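Local coordinates for 5-formaminoimidazole-4-carboxamide-1-(Beta)-D-ribofuranosyl 5'-monophosphate synthetase (Thermococcus kodakarensis, PDB 2PBZ), which is probably an ATP-binding, metal-dependent ligase that forms carbon-nitrogen bonds and acts in the purine (IMP) biosynthesis pathway, at residues A[85-90]-A[247-252]; A[171-176]-A[184-189]; A[188-193]-A[212-217]. All blocks are in the same frame, centred on the assembly; numbering follows the deposited sequence.

Contact 1. Residues A[85-90]-A[247-252]; sequences RFFGNR and IGPFAL
Ile-247 meets Gly-88 and Asn-89 where a loop in the region assigned to a Rossmann-like family touches the start of strand 249-255, part of the antiparallel sheet of the ATP-grasp-like region. No hydrogen bond crosses the contact, which buries 199 Å² through van der Waals touches. Ile-247 lays two branches on the loop backbone. Its CG2, anti to the backbone N, packs on Gly-88 CA at 3.5 Å. The other branch is fully extended (chi2 -180°) and sets CD1 3.4 Å from Asn-89 N. Gly-88 has a positive phi, a backbone region easiest without a side chain, and a CB there would point at Ile-247 and Gly-248. Asn-89 OD1 accepts a hydrogen bond from Arg-90 N and another from Arg-91 N. At Gly-248 the Phe-87 ring comes up to the backbone, CE2 lying 4.0 Å from Gly-248 CA, and a side chain on this glycine would collide with that ring atom. Pro-249 begins the strand. Phe-87 and Pro-249 also share a neighbour, both touching Ile-294 of helix 290-302. The proline comes to the edge of the Phe-87 ring, near its plane, with CD 4.3 Å from CE2.

Contact 2. Residues A[171-176]-A[184-189]; sequences LYVHFF and LELLGV. With ATP (adenosine-5'-triphosphate), chain D.
Phe-176 and Glu-185 form an antiparallel hydrogen-bonded pair, with Phe-176 N to Glu-185 O at 2.9 Å and Glu-185 N returning to Phe-176 O. His-174 N donates to Gly-188 O at 2.9 Å, whereas His-174 O receives Leu-187 N at 3.0 Å. The register therefore slips by one residue: Phe-175 faces Leu-186 but Val-173 faces Val-189, so strand 184-189 carries one extra residue between those pairs.

Apolar contacts dominate the face bearing Val-173, Phe-175 and Leu-186. Phe-175 CG lies anti to the carbonyl carbon (chi1 -67°), which sets the ring against two leucines, Leu-184 CD1 lying 3.7 Å from its CD2 and Leu-186 CD2 3.5 Å from its CE2. Leu-186 turns its other methyl, CD1, to Val-173 CG1 at 3.4 Å. The Phe-175 ring also meets that of Phe-250 on the next strand, the two planes about 15° apart; an alanine here would probably leave a gap between Leu-186 and Phe-250, with Leu-184 touching only the remaining CB.

A polar contact with the ligand comes from Tyr-172, whose OH donates to ATP O1A at 3.3 Å. Through Tyr-172 this beta hairpin, strands 170-178 and 183-194, joins the ATP pocket of an ATP-grasp-like domain.

Contact 3. Residues A[188-193]-A[212-217]; sequences GVDERV and VGNRAI
Beside the ATP pocket, at what is, within one chain, the edge of the five-stranded antiparallel sheet, Glu-191 and Arg-215 form a hydrogen-bonded pair in which Arg-215 N reaches Glu-191 O at 2.8 Å and Glu-191 N returns to Arg-215 O. Their side chains come near each other, but no guanidinium N-H points at the carboxylate. Each finds its partner in another chain: Glu-191 OE1 bridges to Arg-215 of the second subunit, and Arg-215 NH2 to Glu-191 of the third.

The Arg-215 chain runs extended from CG to NE and crosses Val-193 at about a right angle. Val-193 CG2 sits over one face of the Arg-215 guanidinium, offset toward its rim and 3.5 Å from NH1, so a methyl covers part of the charged group.

Val-193 also faces a classic beta bulge. Its O accepts from Val-212 N at 2.7 Å and, weakly, from Gly-213 N at 3.4 Å, while Val-193 N donates to Gly-213 O. Gly-213, itself in the bulge, and Asn-214 pair antiparallel with a strand of the third subunit, and the sheet continues across the interface.

On the face of Asp-190 and Arg-192, the arginine chain bends at chi2 (-86°) and again at chi3, and its guanidinium grips Asp-190 OD2 side-on. Arg-192 NE lies 2.9 Å and NH2 3.1 Å from Asp-190 OD2, which is in the guanidinium plane. NH2 also bridges to Asp-270, and the group makes a cation-pi contact with the ATP-binding Tyr-172.

Toward the other end, Ile-217 N donates to Val-189 O. Val-189 CG1 meets Ile-217 CG2 at 4.0 Å, and a water accepts from Val-189 N at 2.8 Å while donating to Ile-217 O.

All three contacts are buried and reach the same antiparallel sheet, yet they differ in what they join. Contact 1 links a distant loop to the start of strand 249-255, with no other chain involved. Contact 2 is the hairpin at the middle of the sheet, where Phe-175 N bonds to Phe-250 O of contact 1 at 2.9 Å. Contacts 2 and 3 share Gly-188 and Val-189 on strand 183-194, and Tyr-172 O bonds to Asp-190 N. The centres of contacts 1 and 3 lie about 21 Å apart. Contact 1 is apolar; contact 2 joins strand hydrogen bonds to an apolar face; contact 3 adds salt bridges, some within the chain and some to neighbouring subunits.

Contact 1. Residues A[85-90]-A[247-252]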
loop_
_atom_site.group_PDB
_atom_site.type_symbol
_atom_site.label_atom_id
_atom_site.label_comp_id
_atom_site.label_asym_id
_atom_site.label_seq_id
_atom_site.Cartn_x
_atom_site.Cartn_y
_atom_site.Cartn_z
ATOM N N ARG A 85 15.825 28.181 14.813
ATOM C CA ARG A 85 15.534 28.592 13.443
ATOM C C ARG A 85 14.181 28.201 12.808
ATOM O O ARG A 85 13.546 29.066 12.221
ATOM C CB ARG A 85 16.676 28.140 12.544
ATOM C CG ARG A 85 16.927 29.069 11.380
ATOM C CD ARG A 85 18.424 29.349 11.230
ATOM N NE ARG A 85 18.634 30.398 10.244
ATOM C CZ ARG A 85 18.073 31.601 10.317
ATOM N NH1 ARG A 85 17.264 31.901 11.336
ATOM N NH2 ARG A 85 18.326 32.513 9.378
ATOM N N PHE A 86 13.759 26.930 12.897
ATOM C CA PHE A 86 12.455 26.430 12.364
ATOM C C PHE A 86 12.097 26.493 10.886
ATOM O O PHE A 86 12.056 27.563 10.289
ATOM C CB PHE A 86 11.278 27.061 13.104
ATOM C CG PHE A 86 10.901 26.356 14.376
ATOM C CD1 PHE A 86 11.753 26.369 15.479
ATOM C CD2 PHE A 86 9.685 25.693 14.476
ATOM C CE1 PHE A 86 11.387 25.722 16.675
ATOM C CE2 PHE A 86 9.312 25.050 15.651
ATOM C CZ PHE A 86 10.157 25.062 16.750
ATOM N N PHE A 87 11.768 25.337 10.315
ATOM C CA PHE A 87 11.384 25.259 8.901
ATOM C C PHE A 87 9.925 25.664 8.625
ATOM O O PHE A 87 9.035 25.322 9.391
ATOM C CB PHE A 87 11.588 23.842 8.372
ATOM C CG PHE A 87 11.315 23.709 6.906
ATOM C CD1 PHE A 87 12.288 24.051 5.970
ATOM C CD2 PHE A 87 10.052 23.319 6.449
ATOM C CE1 PHE A 87 12.008 24.013 4.593
ATOM C CE2 PHE A 87 9.766 23.281 5.085
ATOM C CZ PHE A 87 10.746 23.631 4.156
ATOM N N GLY A 88 9.707 26.397 7.529
ATOM C CA GLY A 88 8.374 26.821 7.101
ATOM C C GLY A 88 7.412 27.482 8.077
ATOM O O GLY A 88 6.749 26.813 8.869
ATOM N N ASN A 89 7.284 28.797 7.976
ATOM C CA ASN A 89 6.418 29.568 8.864
ATOM C C ASN A 89 6.639 29.039 10.269
ATOM O O ASN A 89 7.758 28.621 10.587
ATOM C CB ASN A 89 4.950 29.455 8.484
ATOM C CG ASN A 89 4.122 30.653 8.983
ATOM O OD1 ASN A 89 4.155 31.001 10.163
ATOM N ND2 ASN A 89 3.377 31.278 8.084
ATOM N N ARG A 90 5.603 29.046 11.096
ATOM C CA ARG A 90 5.740 28.584 12.471
ATOM C C ARG A 90 4.542 29.090 13.229
ATOM O O ARG A 90 4.139 28.530 14.247
ATOM C CB ARG A 90 7.024 29.135 13.116
ATOM C CG ARG A 90 7.302 28.553 14.498
ATOM C CD ARG A 90 8.702 28.879 15.003
ATOM N NE ARG A 90 8.799 30.110 15.787
ATOM C CZ ARG A 90 9.943 30.753 15.997
ATOM N NH1 ARG A 90 11.065 30.266 15.470
ATOM N NH2 ARG A 90 9.969 31.874 16.722
ATOM N N ILE A 247 4.247 27.448 4.318
ATOM C CA ILE A 247 5.480 27.412 3.564
ATOM C C ILE A 247 5.914 26.024 3.137
ATOM O O ILE A 247 6.429 25.852 2.042
ATOM C CB ILE A 247 6.618 28.105 4.330
ATOM C CG1 ILE A 247 6.406 29.619 4.281
ATOM C CG2 ILE A 247 7.961 27.743 3.727
ATOM C CD1 ILE A 247 7.474 30.397 4.996
ATOM N N GLY A 248 5.714 25.018 3.967
ATOM C CA GLY A 248 6.139 23.705 3.519
ATOM C C GLY A 248 5.002 22.728 3.329
ATOM O O GLY A 248 4.162 22.897 2.452
ATOM N N PRO A 249 4.971 21.666 4.146
ATOM C CA PRO A 249 3.908 20.665 4.048
ATOM C C PRO A 249 2.641 21.040 4.819
ATOM O O PRO A 249 2.684 21.773 5.802
ATOM C CB PRO A 249 4.577 19.407 4.615
ATOM C CG PRO A 249 5.444 19.955 5.676
ATOM C CD PRO A 249 6.068 21.175 5.002
ATOM N N PHE A 250 1.511 20.537 4.352
ATOM C CA PHE A 250 0.252 20.744 5.044
ATOM C C PHE A 250 -0.677 19.698 4.468
ATOM O O PHE A 250 -0.397 19.133 3.414
ATOM C CB PHE A 250 -0.282 22.192 4.871
ATOM C CG PHE A 250 -0.764 22.530 3.479
ATOM C CD1 PHE A 250 -2.120 22.553 3.190
ATOM C CD2 PHE A 250 0.136 22.853 2.470
ATOM C CE1 PHE A 250 -2.577 22.894 1.911
ATOM C CE2 PHE A 250 -0.304 23.195 1.196
ATOM C CZ PHE A 250 -1.666 23.216 0.915
ATOM N N ALA A 251 -1.762 19.410 5.170
ATOM C CA ALA A 251 -2.693 18.411 4.682
ATOM C C ALA A 251 -4.136 18.757 4.969
ATOM O O ALA A 251 -4.462 19.349 6.000
ATOM C CB ALA A 251 -2.359 17.053 5.282
ATOM N N LEU A 252 -4.996 18.385 4.036
ATOM C CA LEU A 252 -6.419 18.602 4.190
ATOM C C LEU A 252 -7.006 17.217 4.446
ATOM O O LEU A 252 -6.643 16.248 3.785
ATOM C CB LEU A 252 -6.993 19.216 2.915
ATOM C CG LEU A 252 -6.340 20.540 2.513
ATOM C CD1 LEU A 252 -6.892 21.025 1.193
ATOM C CD2 LEU A 252 -6.585 21.561 3.606
#

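Contact 2. Residues A[171-176]-A[184-189]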
loop_
_atom_site.group_PDB
_atom_site.type_symbol
_atom_site.label_atom_id
_atom_site.label_comp_id
_atom_site.label_asym_id
_atom_site.label_seq_id
_atom_site.Cartn_x
_atom_site.Cartn_y
_atom_site.Cartn_z
ATOM N N LEU A 171 -9.803 10.182 3.450
ATOM C CA LEU A 171 -8.603 10.496 2.704
ATOM C C LEU A 171 -7.832 11.668 3.261
ATOM O O LEU A 171 -8.393 12.699 3.610
ATOM C CB LEU A 171 -9.000 10.769 1.259
ATOM C CG LEU A 171 -9.790 9.605 0.650
ATOM C CD1 LEU A 171 -10.490 10.083 -0.622
ATOM C CD2 LEU A 171 -8.854 8.427 0.367
ATOM N N TYR A 172 -6.524 11.498 3.321
ATOM C CA TYR A 172 -5.655 12.527 3.844
ATOM C C TYR A 172 -4.721 12.986 2.730
ATOM O O TYR A 172 -3.762 12.306 2.376
ATOM C CB TYR A 172 -4.902 11.972 5.061
ATOM C CG TYR A 172 -5.851 11.474 6.123
ATOM C CD1 TYR A 172 -6.582 10.302 5.930
ATOM C CD2 TYR A 172 -6.114 12.228 7.264
ATOM C CE1 TYR A 172 -7.567 9.901 6.841
ATOM C CE2 TYR A 172 -7.097 11.831 8.189
ATOM C CZ TYR A 172 -7.825 10.669 7.968
ATOM O OH TYR A 172 -8.825 10.298 8.844
ATOM N N VAL A 173 -5.027 14.152 2.172
ATOM C CA VAL A 173 -4.253 14.696 1.073
ATOM C C VAL A 173 -3.070 15.507 1.546
ATOM O O VAL A 173 -3.207 16.423 2.340
ATOM C CB VAL A 173 -5.137 15.570 0.169
ATOM C CG1 VAL A 173 -4.422 15.837 -1.163
ATOM C CG2 VAL A 173 -6.473 14.874 -0.058
ATOM N N HIS A 174 -1.905 15.174 1.032
ATOM C CA HIS A 174 -0.678 15.849 1.407
ATOM C C HIS A 174 -0.243 16.868 0.353
ATOM O O HIS A 174 -0.199 16.563 -0.844
ATOM C CB HIS A 174 0.412 14.795 1.614
ATOM C CG HIS A 174 0.004 13.698 2.548
ATOM N ND1 HIS A 174 -0.115 13.888 3.909
ATOM C CD2 HIS A 174 -0.381 12.421 2.312
ATOM C CE1 HIS A 174 -0.560 12.777 4.469
ATOM N NE2 HIS A 174 -0.733 11.872 3.522
ATOM N N PHE A 175 0.084 18.074 0.808
ATOM C CA PHE A 175 0.525 19.146 -0.089
ATOM C C PHE A 175 1.840 19.751 0.354
ATOM O O PHE A 175 2.244 19.641 1.513
ATOM C CB PHE A 175 -0.478 20.300 -0.134
ATOM C CG PHE A 175 -1.786 19.964 -0.767
ATOM C CD1 PHE A 175 -2.911 19.732 0.014
ATOM C CD2 PHE A 175 -1.914 19.949 -2.157
ATOM C CE1 PHE A 175 -4.154 19.498 -0.570
ATOM C CE2 PHE A 175 -3.151 19.715 -2.761
ATOM C CZ PHE A 175 -4.273 19.491 -1.966
ATOM N N PHE A 176 2.496 20.418 -0.579
ATOM C CA PHE A 176 3.740 21.092 -0.263
ATOM C C PHE A 176 3.797 22.343 -1.103
ATOM O O PHE A 176 4.064 22.267 -2.295
ATOM C CB PHE A 176 4.950 20.213 -0.581
ATOM C CG PHE A 176 6.260 20.796 -0.117
ATOM C CD1 PHE A 176 6.817 20.407 1.103
ATOM C CD2 PHE A 176 6.937 21.735 -0.892
ATOM C CE1 PHE A 176 8.029 20.940 1.544
ATOM C CE2 PHE A 176 8.155 22.282 -0.465
ATOM C CZ PHE A 176 8.702 21.881 0.757
ATOM N N LEU A 184 2.303 24.826 -5.889
ATOM C CA LEU A 184 1.642 23.929 -4.960
ATOM C C LEU A 184 1.793 22.517 -5.501
ATOM O O LEU A 184 1.419 22.248 -6.641
ATOM C CB LEU A 184 0.157 24.264 -4.850
ATOM C CG LEU A 184 -0.674 23.232 -4.080
ATOM C CD1 LEU A 184 -0.141 23.160 -2.663
ATOM C CD2 LEU A 184 -2.148 23.599 -4.102
ATOM N N GLU A 185 2.336 21.622 -4.680
ATOM C CA GLU A 185 2.537 20.232 -5.081
ATOM C C GLU A 185 1.627 19.277 -4.308
ATOM O O GLU A 185 1.615 19.288 -3.083
ATOM C CB GLU A 185 4.006 19.837 -4.863
ATOM C CG GLU A 185 4.990 20.371 -5.897
ATOM C CD GLU A 185 6.432 20.320 -5.412
ATOM O OE1 GLU A 185 6.736 19.449 -4.587
ATOM O OE2 GLU A 185 7.268 21.134 -5.854
ATOM N N LEU A 186 0.856 18.477 -5.041
ATOM C CA LEU A 186 -0.048 17.472 -4.466
ATOM C C LEU A 186 0.836 16.225 -4.500
ATOM O O LEU A 186 1.028 15.620 -5.553
ATOM C CB LEU A 186 -1.287 17.312 -5.365
ATOM C CG LEU A 186 -2.482 16.374 -5.104
ATOM C CD1 LEU A 186 -2.303 15.621 -3.818
ATOM C CD2 LEU A 186 -3.772 17.185 -5.094
ATOM N N LEU A 187 1.377 15.853 -3.345
ATOM C CA LEU A 187 2.308 14.740 -3.267
ATOM C C LEU A 187 1.856 13.382 -2.758
ATOM O O LEU A 187 2.638 12.453 -2.712
ATOM C CB LEU A 187 3.546 15.193 -2.485
ATOM C CG LEU A 187 4.250 16.368 -3.175
ATOM C CD1 LEU A 187 5.370 16.868 -2.323
ATOM C CD2 LEU A 187 4.785 15.939 -4.526
ATOM N N GLY A 188 0.604 13.245 -2.382
ATOM C CA GLY A 188 0.167 11.946 -1.929
ATOM C C GLY A 188 -1.190 11.943 -1.279
ATOM O O GLY A 188 -1.738 12.987 -0.929
ATOM N N VAL A 189 -1.740 10.748 -1.149
ATOM C CA VAL A 189 -3.021 10.571 -0.497
ATOM C C VAL A 189 -2.865 9.361 0.405
ATOM O O VAL A 189 -2.531 8.263 -0.024
ATOM C CB VAL A 189 -4.182 10.321 -1.478
ATOM C CG1 VAL A 189 -5.481 10.240 -0.692
ATOM C CG2 VAL A 189 -4.247 11.433 -2.518
HETATM P PG ATP D . -6.530 14.434 16.657
HETATM O O1G ATP D . -7.218 15.784 16.497
HETATM O O2G ATP D . -6.230 14.186 18.268
HETATM O O3G ATP D . -5.115 14.414 15.827
HETATM P PB ATP D . -7.825 13.464 14.488
HETATM O O1B ATP D . -8.521 14.757 14.286
HETATM O O2B ATP D . -6.444 13.428 13.632
HETATM O O3B ATP D . -7.505 13.249 16.080
HETATM P PA ATP D . -9.301 12.110 12.519
HETATM O O1A ATP D . -8.193 12.047 11.539
HETATM O O2A ATP D . -10.274 13.344 12.182
HETATM O O3A ATP D . -8.770 12.215 14.086
HETATM O "O5'" ATP D . -10.119 10.723 12.562
HETATM C "C5'" ATP D . -10.598 10.356 11.305
HETATM C "C4'" ATP D . -11.284 9.018 11.551
HETATM O "O4'" ATP D . -12.392 9.135 12.503
HETATM C "C3'" ATP D . -11.822 8.396 10.262
HETATM O "O3'" ATP D . -11.179 7.167 10.041
HETATM C "C2'" ATP D . -13.311 8.223 10.456
HETATM O "O2'" ATP D . -13.662 6.828 10.385
HETATM C "C1'" ATP D . -13.640 8.836 11.831
HETATM N N9 ATP D . -14.442 10.057 11.590
HETATM C C8 ATP D . -14.010 11.369 11.619
HETATM N N7 ATP D . -14.985 12.175 11.361
HETATM C C5 ATP D . -16.112 11.448 11.136
HETATM C C6 ATP D . -17.473 11.759 10.823
HETATM N N6 ATP D . -17.861 13.093 10.671
HETATM N N1 ATP D . -18.369 10.723 10.665
HETATM C C2 ATP D . -18.005 9.433 10.809
HETATM N N3 ATP D . -16.737 9.112 11.111
HETATM C C4 ATP D . -15.783 10.073 11.289
#

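Contact 3. Residues A[188-193]-A[212-217]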
loop_
_atom_site.group_PDB
_atom_site.type_symbol
_atom_site.label_atom_id
_atom_site.label_comp_id
_atom_site.label_asym_id
_atom_site.label_seq_id
_atom_site.Cartn_x
_atom_site.Cartn_y
_atom_site.Cartn_z
ATOM N N GLY A 188 0.604 13.245 -2.382
ATOM C CA GLY A 188 0.167 11.946 -1.929
ATOM C C GLY A 188 -1.190 11.943 -1.279
ATOM O O GLY A 188 -1.738 12.987 -0.929
ATOM N N VAL A 189 -1.740 10.748 -1.149
ATOM C CA VAL A 189 -3.021 10.571 -0.497
ATOM C C VAL A 189 -2.865 9.361 0.405
ATOM O O VAL A 189 -2.531 8.263 -0.024
ATOM C CB VAL A 189 -4.182 10.321 -1.478
ATOM C CG1 VAL A 189 -5.481 10.240 -0.692
ATOM C CG2 VAL A 189 -4.247 11.433 -2.518
ATOM N N ASP A 190 -3.133 9.602 1.672
ATOM C CA ASP A 190 -3.009 8.620 2.701
ATOM C C ASP A 190 -4.369 8.123 3.163
ATOM O O ASP A 190 -5.390 8.756 2.942
ATOM C CB ASP A 190 -2.249 9.273 3.860
ATOM C CG ASP A 190 -2.158 8.391 5.063
ATOM O OD1 ASP A 190 -1.478 7.340 4.964
ATOM O OD2 ASP A 190 -2.772 8.743 6.103
ATOM N N GLU A 191 -4.352 6.966 3.804
ATOM C CA GLU A 191 -5.534 6.341 4.377
ATOM C C GLU A 191 -5.065 5.803 5.730
ATOM O O GLU A 191 -4.078 5.074 5.783
ATOM C CB GLU A 191 -6.000 5.205 3.477
ATOM C CG GLU A 191 -7.140 4.396 4.039
ATOM C CD GLU A 191 -7.840 3.578 2.965
ATOM O OE1 GLU A 191 -7.155 2.782 2.270
ATOM O OE2 GLU A 191 -9.078 3.751 2.833
ATOM N N ARG A 192 -5.742 6.178 6.813
ATOM C CA ARG A 192 -5.350 5.741 8.153
ATOM C C ARG A 192 -5.689 4.283 8.480
ATOM O O ARG A 192 -6.691 3.727 8.004
ATOM C CB ARG A 192 -6.014 6.618 9.231
ATOM C CG ARG A 192 -5.920 8.121 9.036
ATOM C CD ARG A 192 -4.649 8.720 9.602
ATOM N NE ARG A 192 -3.936 9.500 8.600
ATOM C CZ ARG A 192 -3.668 10.795 8.702
ATOM N NH1 ARG A 192 -4.061 11.477 9.772
ATOM N NH2 ARG A 192 -2.997 11.395 7.733
ATOM N N VAL A 193 -4.828 3.662 9.281
ATOM C CA VAL A 193 -5.055 2.304 9.757
ATOM C C VAL A 193 -5.452 2.535 11.210
ATOM O O VAL A 193 -4.633 2.918 12.035
ATOM C CB VAL A 193 -3.790 1.400 9.681
ATOM C CG1 VAL A 193 -4.131 -0.012 10.194
ATOM C CG2 VAL A 193 -3.300 1.310 8.258
ATOM N N VAL A 212 -2.925 3.635 14.018
ATOM C CA VAL A 212 -1.855 2.705 14.308
ATOM C C VAL A 212 -0.803 2.891 13.211
ATOM O O VAL A 212 0.395 2.766 13.450
ATOM C CB VAL A 212 -2.384 1.252 14.276
ATOM C CG1 VAL A 212 -1.380 0.314 14.912
ATOM C CG2 VAL A 212 -3.720 1.181 14.974
ATOM N N GLY A 213 -1.275 3.194 12.005
ATOM C CA GLY A 213 -0.392 3.375 10.864
ATOM C C GLY A 213 -1.055 4.076 9.691
ATOM O O GLY A 213 -2.133 4.657 9.823
ATOM N N ASN A 214 -0.412 4.007 8.534
ATOM C CA ASN A 214 -0.921 4.664 7.350
ATOM C C ASN A 214 -0.707 3.816 6.098
ATOM O O ASN A 214 0.314 3.150 5.969
ATOM C CB ASN A 214 -0.209 6.012 7.179
ATOM C CG ASN A 214 -0.312 6.897 8.414
ATOM O OD1 ASN A 214 -1.255 7.672 8.565
ATOM N ND2 ASN A 214 0.658 6.775 9.307
ATOM N N ARG A 215 -1.676 3.858 5.181
ATOM C CA ARG A 215 -1.600 3.130 3.909
ATOM C C ARG A 215 -1.553 4.122 2.747
ATOM O O ARG A 215 -2.415 5.002 2.647
ATOM C CB ARG A 215 -2.836 2.245 3.666
ATOM C CG ARG A 215 -3.132 1.148 4.661
ATOM C CD ARG A 215 -4.276 0.296 4.122
ATOM N NE ARG A 215 -4.822 -0.657 5.090
ATOM C CZ ARG A 215 -5.675 -0.346 6.066
ATOM N NH1 ARG A 215 -6.094 0.911 6.220
ATOM N NH2 ARG A 215 -6.123 -1.302 6.889
ATOM N N ALA A 216 -0.574 3.982 1.863
ATOM C CA ALA A 216 -0.506 4.861 0.703
ATOM C C ALA A 216 -1.604 4.388 -0.251
ATOM O O ALA A 216 -1.763 3.184 -0.479
ATOM C CB ALA A 216 0.859 4.758 0.024
ATOM N N ILE A 217 -2.371 5.328 -0.797
ATOM C CA ILE A 217 -3.454 4.990 -1.711
ATOM C C ILE A 217 -3.425 5.816 -2.992
ATOM O O ILE A 217 -3.254 7.032 -2.951
ATOM C CB ILE A 217 -4.841 5.161 -1.010
ATOM C CG1 ILE A 217 -5.940 5.386 -2.046
ATOM C CG2 ILE A 217 -4.812 6.323 -0.046
ATOM C CD1 ILE A 217 -7.308 5.587 -1.435
HETATM O O HOH W 1 -0.638 8.557 -2.485
#